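PDB 5UR2: bifunctional protein PutA from Bdellovibrio bacteriovorus, which probably oxidises proline to glutamate in two steps, pairing an FAD-dependent proline dehydrogenase with an NAD-dependent L-glutamate gamma-semialdehyde dehydrogenase. Local coordinates for residues 252-257 with 284-289; 309-314 with 323-328; 333-338 with 444-449; 469-472 with 477-480. One frame throughout, in Å; residues are numbered along the deposited sequence.

The four contacts follow one another along the chain, and each closes before the next opens. Interactions 1 and 2 lie in the proline dehydrogenase barrel, eight parallel strands ringed by helices: the first pairs helices 246-257 and 279-293, the second brings helix 307-317 against the loop leading into helix 327-343, where the modified flavin is held. Interaction 3 uses that same helix and touches interaction 2 (A328 against P447), with centres 18 Å apart; its other segment, 444-449, begins at the end of helix 440-444. Interaction 4, 34 Å from interaction 3 between centres, lies farther along the chain at the start of helix 476-491. The series thus runs from barrel shell to cofactor site to the connection beyond the barrel.

Interaction 1: residues 252-257 with 284-289; sequences VFTELI and KSLTEF
Helices 246-257 and 279-293 run almost parallel where they meet, the axes of their short segments inclined by 6° and 11.8 Å apart at closest approach, a spacing wide enough for side chains to fill. In F289, CG stands anti to the backbone N (chi1 167°), which sends the ring across to the neighbouring helix. There T254 lies over one face in a CH-pi contact, its CB 3.8 Å from the ring centroid and 18° off the normal. The carbonyl O of T254 comes closer still, 3.1 Å from the ring carbon CZ of F289. The methyl CG2 of T254 also bridges to L286, meeting CD2 at 3.6 Å, while I257 places CD1 at the ring edge, 4.0 Å from CE2 of F289. Both helices belong to the outer layer of the proline dehydrogenase barrel, following the third and fourth strands as in the beta/alpha repeat of a TIM barrel. On the barrel side, F253, I257 and L286 touch strand 268-273, which lies between the two helices in sequence. With the threonine hydroxyl bonded within its own helix, to the carbonyl of L250, the contact is mainly apolar, with one backbone carbonyl set close to the aromatic ring.

Interaction 2: residues 309-314 with 323-328; sequences YETIEA and VYTNKA. With P5F (N-propargylglycine-modified flavin adenine dinucleotide), chain F.
The phosphate oxygen O1A of the modified flavin accepts a hydrogen bond from K327 NZ at 2.9 Å, a polar link of the cofactor site in the proline dehydrogenase TIM barrel. The same ammonium group forms a salt bridge with D331, one turn further along helix 327-343, which probably helps to position it beside the phosphate. The lysine chain leaves with CG anti to the backbone N (chi1 -165°); its CB and CG lie over one face of the adenine, CG 3.6 Å from C5A, and a bend at chi2 (-103°) carries the far end to the diphosphate. Adenine N6A adds a weak bond to the carbonyl O of T325, 3.2 Å long with an N-H...O angle of 158°. N326 caps the start of the helix: its OD1 receives the backbone N of A328 from above the amide plane at 3.1 Å. V323 packs on helix 307-317. Its two methyls divide the work, CG1 resting against the aliphatic part of E310 and CG2 against T311. The carboxylate of E310 is turned elsewhere and accepts from the backbone N of Y243. Across the apolar side of the contact, the CG2 methyls of T311 and V323 meet at 3.8 Å.

Interaction 3: residues 333-338 with 444-449; sequences NYELCA and LKDPAQ
A type I beta turn, D446 to Q449, overlaps an Asx turn that starts at D446, in the loop after helix 440-444, and presents P447 to helix 327-343 of the proline dehydrogenase barrel. The partner on the helix is E335, whose chain is extended beyond CG and approaches the proline from the opposite direction, a carboxylate oxygen against ring carbons. E335 OE2 lies 3.8 Å from both CG and CD of P447. The other oxygen, OE1, is held by a salt bridge to R358 and by the hydroxyl of Y366, which fix the carboxylate of this buried residue. R358 also donates to the carbonyl of L444 and makes a weak, long ion pair with D446, probably easing the proximity of the two acids, whose OE1 and OD1 are 4.5 Å apart. Within the Asx turn, the backbone N of A448 donates a hydrogen bond to OD1 of D446 at 3.0 Å, from 63° out of the carboxylate plane.

Interaction 4: residues 469-472 with 477-480; sequences PLLD and ADRE
L471 and D478 touch through the ends of their side chains, CD2 of the leucine lying 4.1 Å from OD2 of the aspartate. The two side chains share a first torsion: in L471 (chi1 -71°) and in D478 (chi1 -73°) CG is opposite the carbonyl carbon and beside the backbone N. Each CB also points toward the other segment, so the two chains converge obliquely across the short gap. Beyond CG the leucine continues with chi2 at 170°, and its CD2 branch is the one that reaches the carboxylate. OD2 of D478 faces the backbone of 469-472 as well, 4.0 Å from the carbonyl O of D472, a spacing of proximity and not of bonding. The chain passes here from the linking loop into helix 476-491, and the contact straddles the junction, with four residues between its segments. It is packed against the aldehyde dehydrogenase part of the chain, to which helix 572-583 belongs: F573 touches both L471 and D478, while R572 and I576 pack against the leucine. D472 takes a different conformation from D478: its CG is anti to the backbone N, and OD1 accepts from the backbone N of A474 in the short connection between the segments. R479, next to D478, donates through NH1 to the carbonyl of F473 in that connection. The backbone N of L471 is bonded to OD2 of D591.

Interaction 1: residues 252-257 with 284-289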
loop_
_atom_site.group_PDB
_atom_site.type_symbol
_atom_site.label_atom_id
_atom_site.label_comp_id
_atom_site.label_asym_id
_atom_site.label_seq_id
_atom_site.Cartn_x
_atom_site.Cartn_y
_atom_site.Cartn_z
ATOM N N VAL B 252 24.260 44.790 10.964
ATOM C CA VAL B 252 25.689 44.975 10.727
ATOM C C VAL B 252 25.945 46.355 10.135
ATOM O O VAL B 252 26.793 47.115 10.618
ATOM C CB VAL B 252 26.217 43.846 9.821
ATOM C CG1 VAL B 252 27.598 44.156 9.288
ATOM C CG2 VAL B 252 26.197 42.502 10.565
ATOM N N PHE B 253 25.185 46.705 9.093
ATOM C CA PHE B 253 25.415 47.949 8.363
ATOM C C PHE B 253 25.140 49.175 9.220
ATOM O O PHE B 253 25.956 50.104 9.280
ATOM C CB PHE B 253 24.547 47.975 7.105
ATOM C CG PHE B 253 24.654 49.245 6.333
ATOM C CD1 PHE B 253 25.739 49.471 5.490
ATOM C CD2 PHE B 253 23.652 50.211 6.418
ATOM C CE1 PHE B 253 25.830 50.650 4.754
ATOM C CE2 PHE B 253 23.743 51.383 5.695
ATOM C CZ PHE B 253 24.833 51.607 4.863
ATOM N N THR B 254 23.971 49.217 9.849
ATOM C CA THR B 254 23.575 50.420 10.568
ATOM C C THR B 254 24.450 50.644 11.799
ATOM O O THR B 254 24.820 51.782 12.097
ATOM C CB THR B 254 22.090 50.354 10.946
ATOM O OG1 THR B 254 21.805 49.115 11.617
ATOM C CG2 THR B 254 21.215 50.483 9.711
ATOM N N GLU B 255 24.789 49.578 12.528
ATOM C CA GLU B 255 25.662 49.757 13.682
ATOM C C GLU B 255 27.048 50.207 13.243
ATOM O O GLU B 255 27.668 51.054 13.896
ATOM C CB GLU B 255 25.743 48.467 14.504
ATOM C CG GLU B 255 24.434 48.070 15.234
ATOM C CD GLU B 255 24.584 46.739 15.989
ATOM O OE1 GLU B 255 25.734 46.324 16.216
ATOM O OE2 GLU B 255 23.576 46.119 16.375
ATOM N N LEU B 256 27.540 49.657 12.128
ATOM C CA LEU B 256 28.877 49.987 11.651
ATOM C C LEU B 256 28.988 51.467 11.277
ATOM O O LEU B 256 29.910 52.160 11.729
ATOM C CB LEU B 256 29.246 49.085 10.471
ATOM C CG LEU B 256 30.700 49.128 10.009
ATOM C CD1 LEU B 256 31.656 48.768 11.158
ATOM C CD2 LEU B 256 30.896 48.180 8.824
ATOM N N ILE B 257 28.073 51.966 10.436
ATOM C CA ILE B 257 28.184 53.343 9.948
ATOM C C ILE B 257 27.722 54.373 10.967
ATOM O O ILE B 257 27.838 55.579 10.703
ATOM C CB ILE B 257 27.412 53.609 8.634
ATOM C CG1 ILE B 257 25.903 53.677 8.867
ATOM C CG2 ILE B 257 27.726 52.537 7.556
ATOM C CD1 ILE B 257 25.137 54.302 7.674
ATOM N N LYS B 284 11.292 52.460 6.013
ATOM C CA LYS B 284 10.909 53.449 7.008
ATOM C C LYS B 284 11.878 53.426 8.179
ATOM O O LYS B 284 12.245 54.477 8.724
ATOM C CB LYS B 284 9.472 53.188 7.470
ATOM C CG LYS B 284 8.448 53.481 6.360
ATOM C CD LYS B 284 7.097 52.830 6.603
ATOM C CE LYS B 284 6.224 53.715 7.494
ATOM N NZ LYS B 284 6.146 53.283 8.912
ATOM N N SER B 285 12.310 52.227 8.572
ATOM C CA SER B 285 13.193 52.091 9.720
ATOM C C SER B 285 14.579 52.660 9.417
ATOM O O SER B 285 15.167 53.360 10.248
ATOM C CB SER B 285 13.241 50.614 10.125
ATOM O OG SER B 285 14.126 50.416 11.196
ATOM N N LEU B 286 15.099 52.413 8.212
ATOM C CA LEU B 286 16.377 53.005 7.808
ATOM C C LEU B 286 16.300 54.528 7.698
ATOM O O LEU B 286 17.307 55.212 7.923
ATOM C CB LEU B 286 16.842 52.402 6.487
ATOM C CG LEU B 286 17.418 50.979 6.548
ATOM C CD1 LEU B 286 17.502 50.378 5.140
ATOM C CD2 LEU B 286 18.794 51.022 7.170
ATOM N N THR B 287 15.141 55.083 7.323
ATOM C CA THR B 287 15.020 56.540 7.249
ATOM C C THR B 287 15.093 57.173 8.641
ATOM O O THR B 287 15.814 58.158 8.842
ATOM C CB THR B 287 13.713 56.940 6.543
ATOM O OG1 THR B 287 13.696 56.405 5.212
ATOM C CG2 THR B 287 13.591 58.459 6.442
ATOM N N GLU B 288 14.374 56.607 9.618
ATOM C CA GLU B 288 14.488 57.098 10.990
ATOM C C GLU B 288 15.928 57.031 11.463
ATOM O O GLU B 288 16.437 57.979 12.068
ATOM C CB GLU B 288 13.604 56.274 11.937
ATOM C CG GLU B 288 12.130 56.346 11.622
ATOM C CD GLU B 288 11.611 57.779 11.625
ATOM O OE1 GLU B 288 11.450 58.342 12.734
ATOM O OE2 GLU B 288 11.385 58.342 10.523
ATOM N N PHE B 289 16.607 55.928 11.155
ATOM C CA PHE B 289 17.998 55.777 11.550
ATOM C C PHE B 289 18.887 56.824 10.883
ATOM O O PHE B 289 19.749 57.421 11.540
ATOM C CB PHE B 289 18.471 54.358 11.216
ATOM C CG PHE B 289 19.936 54.203 11.288
ATOM C CD1 PHE B 289 20.569 54.130 12.510
ATOM C CD2 PHE B 289 20.691 54.167 10.133
ATOM C CE1 PHE B 289 21.934 54.004 12.573
ATOM C CE2 PHE B 289 22.051 54.039 10.194
ATOM C CZ PHE B 289 22.674 53.960 11.413
#

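Interaction 2: residues 309-314 with 323-328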
loop_
_atom_site.group_PDB
_atom_site.type_symbol
_atom_site.label_atom_id
_atom_site.label_comp_id
_atom_site.label_asym_id
_atom_site.label_seq_id
_atom_site.Cartn_x
_atom_site.Cartn_y
_atom_site.Cartn_z
ATOM N N TYR B 309 14.802 30.811 -5.300
ATOM C CA TYR B 309 15.410 30.234 -4.102
ATOM C C TYR B 309 14.531 30.442 -2.871
ATOM O O TYR B 309 14.316 29.507 -2.084
ATOM C CB TYR B 309 16.806 30.824 -3.871
ATOM C CG TYR B 309 17.390 30.469 -2.518
ATOM C CD1 TYR B 309 18.083 29.270 -2.316
ATOM C CD2 TYR B 309 17.242 31.326 -1.428
ATOM C CE1 TYR B 309 18.623 28.951 -1.056
ATOM C CE2 TYR B 309 17.772 31.012 -0.177
ATOM C CZ TYR B 309 18.467 29.829 -0.001
ATOM O OH TYR B 309 18.979 29.525 1.244
ATOM N N GLU B 310 14.014 31.662 -2.681
ATOM C CA GLU B 310 13.255 31.940 -1.464
ATOM C C GLU B 310 11.949 31.142 -1.407
ATOM O O GLU B 310 11.568 30.653 -0.332
ATOM C CB GLU B 310 12.966 33.439 -1.335
ATOM C CG GLU B 310 14.189 34.381 -1.249
ATOM C CD GLU B 310 15.077 34.173 -0.022
ATOM O OE1 GLU B 310 14.744 33.356 0.862
ATOM O OE2 GLU B 310 16.121 34.849 0.058
ATOM N N THR B 311 11.242 30.991 -2.534
ATOM C CA THR B 311 10.010 30.200 -2.485
ATOM C C THR B 311 10.319 28.724 -2.238
ATOM O O THR B 311 9.609 28.056 -1.479
ATOM C CB THR B 311 9.193 30.362 -3.768
ATOM O OG1 THR B 311 9.919 29.812 -4.869
ATOM C CG2 THR B 311 8.885 31.855 -4.039
ATOM N N ILE B 312 11.397 28.207 -2.834
ATOM C CA ILE B 312 11.759 26.801 -2.628
ATOM C C ILE B 312 12.199 26.576 -1.182
ATOM O O ILE B 312 11.732 25.653 -0.503
ATOM C CB ILE B 312 12.855 26.382 -3.625
ATOM C CG1 ILE B 312 12.313 26.380 -5.051
ATOM C CG2 ILE B 312 13.412 25.003 -3.293
ATOM C CD1 ILE B 312 13.416 26.292 -6.115
ATOM N N GLU B 313 13.085 27.437 -0.685
ATOM C CA GLU B 313 13.584 27.320 0.683
ATOM C C GLU B 313 12.451 27.387 1.700
ATOM O O GLU B 313 12.366 26.557 2.609
ATOM C CB GLU B 313 14.611 28.424 0.945
ATOM C CG GLU B 313 15.258 28.358 2.310
ATOM C CD GLU B 313 16.201 27.171 2.467
ATOM O OE1 GLU B 313 16.513 26.487 1.460
ATOM O OE2 GLU B 313 16.623 26.921 3.615
ATOM N N ALA B 314 11.566 28.371 1.560
ATOM C CA ALA B 314 10.475 28.514 2.521
ATOM C C ALA B 314 9.530 27.313 2.476
ATOM O O ALA B 314 9.024 26.868 3.514
ATOM C CB ALA B 314 9.704 29.814 2.267
ATOM N N VAL B 323 8.999 36.476 0.140
ATOM C CA VAL B 323 8.822 37.302 -1.054
ATOM C C VAL B 323 7.343 37.352 -1.405
ATOM O O VAL B 323 6.568 36.453 -1.058
ATOM C CB VAL B 323 9.655 36.789 -2.251
ATOM C CG1 VAL B 323 11.146 36.996 -1.993
ATOM C CG2 VAL B 323 9.369 35.307 -2.513
ATOM N N TYR B 324 6.935 38.445 -2.054
ATOM C CA TYR B 324 5.661 38.434 -2.758
ATOM C C TYR B 324 5.710 37.360 -3.823
ATOM O O TYR B 324 6.775 37.060 -4.368
ATOM C CB TYR B 324 5.366 39.782 -3.433
ATOM C CG TYR B 324 5.317 40.952 -2.506
ATOM C CD1 TYR B 324 4.239 41.134 -1.639
ATOM C CD2 TYR B 324 6.355 41.881 -2.481
ATOM C CE1 TYR B 324 4.186 42.240 -0.779
ATOM C CE2 TYR B 324 6.325 42.968 -1.620
ATOM C CZ TYR B 324 5.245 43.142 -0.775
ATOM O OH TYR B 324 5.224 44.227 0.055
ATOM N N THR B 325 4.552 36.781 -4.133
ATOM C CA THR B 325 4.512 35.788 -5.197
ATOM C C THR B 325 3.659 36.241 -6.378
ATOM O O THR B 325 3.478 35.480 -7.329
ATOM C CB THR B 325 4.052 34.431 -4.650
ATOM O OG1 THR B 325 2.829 34.585 -3.937
ATOM C CG2 THR B 325 5.122 33.865 -3.698
ATOM N N ASN B 326 3.170 37.474 -6.362
ATOM C CA ASN B 326 2.590 38.131 -7.528
ATOM C C ASN B 326 3.570 39.218 -7.959
ATOM O O ASN B 326 3.899 40.108 -7.165
ATOM C CB ASN B 326 1.212 38.695 -7.166
ATOM C CG ASN B 326 0.633 39.644 -8.224
ATOM O OD1 ASN B 326 1.153 39.790 -9.323
ATOM N ND2 ASN B 326 -0.485 40.271 -7.879
ATOM N N LYS B 327 4.044 39.147 -9.205
ATOM C CA LYS B 327 5.141 40.032 -9.586
ATOM C C LYS B 327 4.721 41.505 -9.541
ATOM O O LYS B 327 5.553 42.381 -9.272
ATOM C CB LYS B 327 5.674 39.651 -10.970
ATOM C CG LYS B 327 7.047 40.280 -11.276
ATOM C CD LYS B 327 6.909 41.489 -12.233
ATOM C CE LYS B 327 8.265 42.162 -12.486
ATOM N NZ LYS B 327 8.119 43.371 -13.369
ATOM N N ALA B 328 3.446 41.793 -9.804
ATOM C CA ALA B 328 2.949 43.157 -9.684
ATOM C C ALA B 328 3.030 43.673 -8.246
ATOM O O ALA B 328 3.171 44.886 -8.043
ATOM C CB ALA B 328 1.515 43.250 -10.226
HETATM P PA P5F F . 11.648 43.444 -13.626
HETATM O O1A P5F F . 10.722 44.704 -13.700
HETATM O O2A P5F F . 11.467 42.419 -14.631
HETATM O O5B P5F F . 11.512 42.626 -12.371
HETATM C C5B P5F F . 11.943 41.279 -12.212
HETATM C C4B P5F F . 11.944 40.945 -10.712
HETATM O O4B P5F F . 10.656 40.782 -10.170
HETATM C C3B P5F F . 12.674 39.701 -10.296
HETATM O O3B P5F F . 14.040 39.870 -10.267
HETATM C C2B P5F F . 12.111 39.434 -8.958
HETATM O O2B P5F F . 12.747 40.239 -8.026
HETATM C C1B P5F F . 10.699 39.878 -9.101
HETATM N N9A P5F F . 9.767 38.816 -9.385
HETATM C C8A P5F F . 9.785 37.926 -10.451
HETATM N N7A P5F F . 8.724 37.117 -10.348
HETATM C C5A P5F F . 7.969 37.457 -9.224
HETATM C C6A P5F F . 6.811 36.965 -8.624
HETATM N N6A P5F F . 6.099 35.860 -9.202
HETATM N N1A P5F F . 6.339 37.520 -7.491
HETATM C C2A P5F F . 6.970 38.565 -6.913
HETATM N N3A P5F F . 8.122 39.049 -7.460
HETATM C C4A P5F F . 8.635 38.540 -8.588
HETATM N N1 P5F F . 19.319 41.834 -6.206
HETATM C C2 P5F F . 19.451 41.483 -4.812
HETATM O O2 P5F F . 18.495 40.664 -4.254
HETATM N N3 P5F F . 20.539 41.979 -4.024
HETATM C C4 P5F F . 21.536 42.827 -4.568
HETATM O O4 P5F F . 22.573 43.276 -3.740
HETATM C C4X P5F F . 21.404 43.191 -6.041
HETATM N N5 P5F F . 22.442 43.945 -6.741
HETATM C C5X P5F F . 22.026 44.607 -7.993
HETATM C C6 P5F F . 22.776 45.803 -8.486
HETATM C C7 P5F F . 22.326 46.492 -9.641
HETATM C C7M P5F F . 23.093 47.702 -10.128
HETATM C C8 P5F F . 21.159 46.054 -10.337
HETATM C C8M P5F F . 20.650 46.765 -11.565
HETATM C C9 P5F F . 20.443 44.925 -9.875
HETATM C C9A P5F F . 20.911 44.192 -8.664
HETATM N N10 P5F F . 20.154 43.037 -8.176
HETATM C C10 P5F F . 20.328 42.694 -6.792
HETATM C "C1'" P5F F . 19.109 42.359 -8.983
HETATM C "C2'" P5F F . 17.756 43.068 -8.904
HETATM O "O2'" P5F F . 17.256 42.917 -7.630
HETATM C "C3'" P5F F . 16.715 42.582 -9.915
HETATM O "O3'" P5F F . 16.449 41.253 -9.665
HETATM C "C4'" P5F F . 17.127 42.704 -11.375
HETATM O "O4'" P5F F . 18.004 43.774 -11.465
HETATM C "C5'" P5F F . 15.967 42.780 -12.386
HETATM O "O5'" P5F F . 14.877 43.567 -11.948
HETATM P P P5F F . 14.031 44.599 -12.871
HETATM O O1P P5F F . 13.361 45.840 -12.166
HETATM O O2P P5F F . 15.083 44.880 -14.009
HETATM O O3P P5F F . 13.119 43.592 -13.793
HETATM C C21 P5F F . 24.237 42.047 -6.594
HETATM C C22 P5F F . 23.391 43.099 -6.633
HETATM C C23 P5F F . 24.686 41.429 -5.258
#

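Interaction 3: residues 333-338 with 444-449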
loop_
_atom_site.group_PDB
_atom_site.type_symbol
_atom_site.label_atom_id
_atom_site.label_comp_id
_atom_site.label_asym_id
_atom_site.label_seq_id
_atom_site.Cartn_x
_atom_site.Cartn_y
_atom_site.Cartn_z
ATOM N N ASN B 333 5.239 47.602 -4.702
ATOM C CA ASN B 333 5.994 47.889 -3.491
ATOM C C ASN B 333 7.262 48.682 -3.810
ATOM O O ASN B 333 7.668 49.551 -3.030
ATOM C CB ASN B 333 6.339 46.578 -2.779
ATOM C CG ASN B 333 6.907 46.812 -1.411
ATOM O OD1 ASN B 333 6.202 47.295 -0.517
ATOM N ND2 ASN B 333 8.179 46.489 -1.224
ATOM N N TYR B 334 7.903 48.396 -4.951
ATOM C CA TYR B 334 9.065 49.182 -5.364
ATOM C C TYR B 334 8.690 50.653 -5.477
ATOM O O TYR B 334 9.374 51.529 -4.931
ATOM C CB TYR B 334 9.613 48.669 -6.698
ATOM C CG TYR B 334 10.965 49.243 -7.085
ATOM C CD1 TYR B 334 11.099 50.560 -7.523
ATOM C CD2 TYR B 334 12.106 48.447 -7.036
ATOM C CE1 TYR B 334 12.350 51.086 -7.872
ATOM C CE2 TYR B 334 13.342 48.945 -7.384
ATOM C CZ TYR B 334 13.466 50.266 -7.804
ATOM O OH TYR B 334 14.716 50.736 -8.135
ATOM N N GLU B 335 7.590 50.941 -6.174
ATOM C CA GLU B 335 7.202 52.332 -6.363
ATOM C C GLU B 335 6.833 52.985 -5.034
ATOM O O GLU B 335 7.188 54.143 -4.788
ATOM C CB GLU B 335 6.075 52.419 -7.401
ATOM C CG GLU B 335 6.565 52.041 -8.802
ATOM C CD GLU B 335 5.537 52.198 -9.927
ATOM O OE1 GLU B 335 4.519 52.895 -9.764
ATOM O OE2 GLU B 335 5.771 51.607 -11.000
ATOM N N LEU B 336 6.167 52.245 -4.148
ATOM C CA LEU B 336 5.841 52.779 -2.826
ATOM C C LEU B 336 7.114 53.112 -2.045
ATOM O O LEU B 336 7.226 54.185 -1.441
ATOM C CB LEU B 336 4.971 51.765 -2.068
ATOM C CG LEU B 336 4.613 52.084 -0.615
ATOM C CD1 LEU B 336 3.523 53.184 -0.580
ATOM C CD2 LEU B 336 4.167 50.854 0.159
ATOM N N CYS B 337 8.086 52.187 -2.038
ATOM C CA CYS B 337 9.361 52.453 -1.379
ATOM C C CYS B 337 10.085 53.637 -2.012
ATOM O O CYS B 337 10.642 54.491 -1.304
ATOM C CB CYS B 337 10.247 51.206 -1.427
ATOM S SG CYS B 337 9.664 49.869 -0.357
ATOM N N ALA B 338 10.099 53.695 -3.348
ATOM C CA ALA B 338 10.792 54.776 -4.039
ATOM C C ALA B 338 10.204 56.136 -3.663
ATOM O O ALA B 338 10.938 57.081 -3.365
ATOM C CB ALA B 338 10.751 54.539 -5.550
ATOM N N LEU B 444 3.331 49.566 -19.482
ATOM C CA LEU B 444 3.445 50.784 -18.692
ATOM C C LEU B 444 2.353 50.943 -17.645
ATOM O O LEU B 444 2.307 51.987 -16.985
ATOM C CB LEU B 444 3.433 52.008 -19.614
ATOM C CG LEU B 444 4.598 52.125 -20.592
ATOM C CD1 LEU B 444 4.443 53.414 -21.363
ATOM C CD2 LEU B 444 5.936 52.111 -19.858
ATOM N N LYS B 445 1.471 49.958 -17.487
ATOM C CA LYS B 445 0.319 50.112 -16.611
ATOM C C LYS B 445 0.745 50.132 -15.142
ATOM O O LYS B 445 1.811 49.633 -14.756
ATOM C CB LYS B 445 -0.689 48.984 -16.826
ATOM C CG LYS B 445 -0.374 47.724 -16.019
ATOM C CD LYS B 445 -1.466 46.668 -16.162
ATOM C CE LYS B 445 -1.301 45.551 -15.134
ATOM N NZ LYS B 445 -0.052 44.759 -15.345
ATOM N N ASP B 446 -0.117 50.713 -14.327
ATOM C CA ASP B 446 0.146 50.840 -12.903
ATOM C C ASP B 446 0.118 49.460 -12.254
ATOM O O ASP B 446 -0.931 48.808 -12.261
ATOM C CB ASP B 446 -0.894 51.793 -12.289
ATOM C CG ASP B 446 -0.701 52.012 -10.792
ATOM O OD1 ASP B 446 0.273 51.488 -10.209
ATOM O OD2 ASP B 446 -1.519 52.750 -10.205
ATOM N N PRO B 447 1.228 48.989 -11.670
ATOM C CA PRO B 447 1.207 47.664 -11.019
ATOM C C PRO B 447 0.217 47.577 -9.877
ATOM O O PRO B 447 -0.242 46.468 -9.548
ATOM C CB PRO B 447 2.649 47.497 -10.516
ATOM C CG PRO B 447 3.158 48.920 -10.379
ATOM C CD PRO B 447 2.528 49.670 -11.507
ATOM N N ALA B 448 -0.117 48.721 -9.263
ATOM C CA ALA B 448 -1.102 48.761 -8.188
ATOM C C ALA B 448 -2.530 48.594 -8.690
ATOM O O ALA B 448 -3.408 48.259 -7.888
ATOM C CB ALA B 448 -0.988 50.063 -7.399
ATOM N N GLN B 449 -2.780 48.770 -9.989
ATOM C CA GLN B 449 -4.149 48.702 -10.497
ATOM C C GLN B 449 -4.673 47.272 -10.430
ATOM O O GLN B 449 -4.065 46.351 -10.979
ATOM C CB GLN B 449 -4.212 49.221 -11.932
ATOM C CG GLN B 449 -5.544 48.896 -12.632
ATOM C CD GLN B 449 -5.666 49.506 -14.027
ATOM O OE1 GLN B 449 -4.901 49.194 -14.935
ATOM N NE2 GLN B 449 -6.652 50.365 -14.198
#

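Interaction 4: residues 469-472 with 477-480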
loop_
_atom_site.group_PDB
_atom_site.type_symbol
_atom_site.label_atom_id
_atom_site.label_comp_id
_atom_site.label_asym_id
_atom_site.label_seq_id
_atom_site.Cartn_x
_atom_site.Cartn_y
_atom_site.Cartn_z
ATOM N N PRO B 469 7.806 22.384 11.135
ATOM C CA PRO B 469 8.878 23.359 10.887
ATOM C C PRO B 469 9.869 23.402 12.037
ATOM O O PRO B 469 9.496 23.307 13.206
ATOM C CB PRO B 469 8.133 24.702 10.765
ATOM C CG PRO B 469 6.717 24.350 10.509
ATOM C CD PRO B 469 6.476 23.011 11.176
ATOM N N LEU B 470 11.143 23.551 11.694
ATOM C CA LEU B 470 12.154 23.740 12.724
ATOM C C LEU B 470 12.207 25.206 13.128
ATOM O O LEU B 470 11.723 26.088 12.421
ATOM C CB LEU B 470 13.538 23.306 12.239
ATOM C CG LEU B 470 13.614 21.823 11.841
ATOM C CD1 LEU B 470 15.050 21.388 11.571
ATOM C CD2 LEU B 470 12.959 20.953 12.912
ATOM N N LEU B 471 12.819 25.460 14.271
ATOM C CA LEU B 471 12.938 26.821 14.749
ATOM C C LEU B 471 13.889 27.632 13.865
ATOM O O LEU B 471 14.864 27.113 13.306
ATOM C CB LEU B 471 13.439 26.829 16.193
ATOM C CG LEU B 471 12.512 26.365 17.305
ATOM C CD1 LEU B 471 13.288 26.218 18.615
ATOM C CD2 LEU B 471 11.363 27.363 17.477
ATOM N N ASP B 472 13.600 28.929 13.766
ATOM C CA ASP B 472 14.470 29.909 13.113
ATOM C C ASP B 472 15.214 30.658 14.213
ATOM O O ASP B 472 14.657 31.571 14.836
ATOM C CB ASP B 472 13.642 30.862 12.245
ATOM C CG ASP B 472 14.501 31.892 11.495
ATOM O OD1 ASP B 472 15.748 31.826 11.552
ATOM O OD2 ASP B 472 13.918 32.754 10.818
ATOM N N ALA B 477 13.396 36.353 19.819
ATOM C CA ALA B 477 12.523 35.800 20.850
ATOM C C ALA B 477 12.755 34.306 21.053
ATOM O O ALA B 477 12.581 33.796 22.166
ATOM C CB ALA B 477 11.058 36.066 20.500
ATOM N N ASP B 478 13.135 33.589 19.997
ATOM C CA ASP B 478 13.366 32.159 20.137
ATOM C C ASP B 478 14.717 31.871 20.783
ATOM O O ASP B 478 14.844 30.916 21.559
ATOM C CB ASP B 478 13.201 31.491 18.775
ATOM C CG ASP B 478 11.734 31.434 18.354
ATOM O OD1 ASP B 478 10.868 31.404 19.262
ATOM O OD2 ASP B 478 11.447 31.447 17.139
ATOM N N ARG B 479 15.736 32.686 20.494
ATOM C CA ARG B 479 16.989 32.564 21.237
ATOM C C ARG B 479 16.760 32.791 22.732
ATOM O O ARG B 479 17.319 32.075 23.574
ATOM C CB ARG B 479 18.040 33.548 20.694
ATOM C CG ARG B 479 18.423 33.311 19.234
ATOM C CD ARG B 479 19.682 34.082 18.802
ATOM N NE ARG B 479 19.526 35.522 18.961
ATOM C CZ ARG B 479 18.969 36.336 18.059
ATOM N NH1 ARG B 479 18.507 35.871 16.901
ATOM N NH2 ARG B 479 18.877 37.635 18.321
ATOM N N GLU B 480 15.921 33.771 23.078
ATOM C CA GLU B 480 15.674 34.078 24.483
ATOM C C GLU B 480 14.967 32.932 25.195
ATOM O O GLU B 480 15.322 32.598 26.331
ATOM C CB GLU B 480 14.860 35.364 24.604
ATOM C CG GLU B 480 15.647 36.615 24.270
ATOM C CD GLU B 480 14.756 37.840 24.107
ATOM O OE1 GLU B 480 13.528 37.683 23.886
ATOM O OE2 GLU B 480 15.288 38.963 24.216
#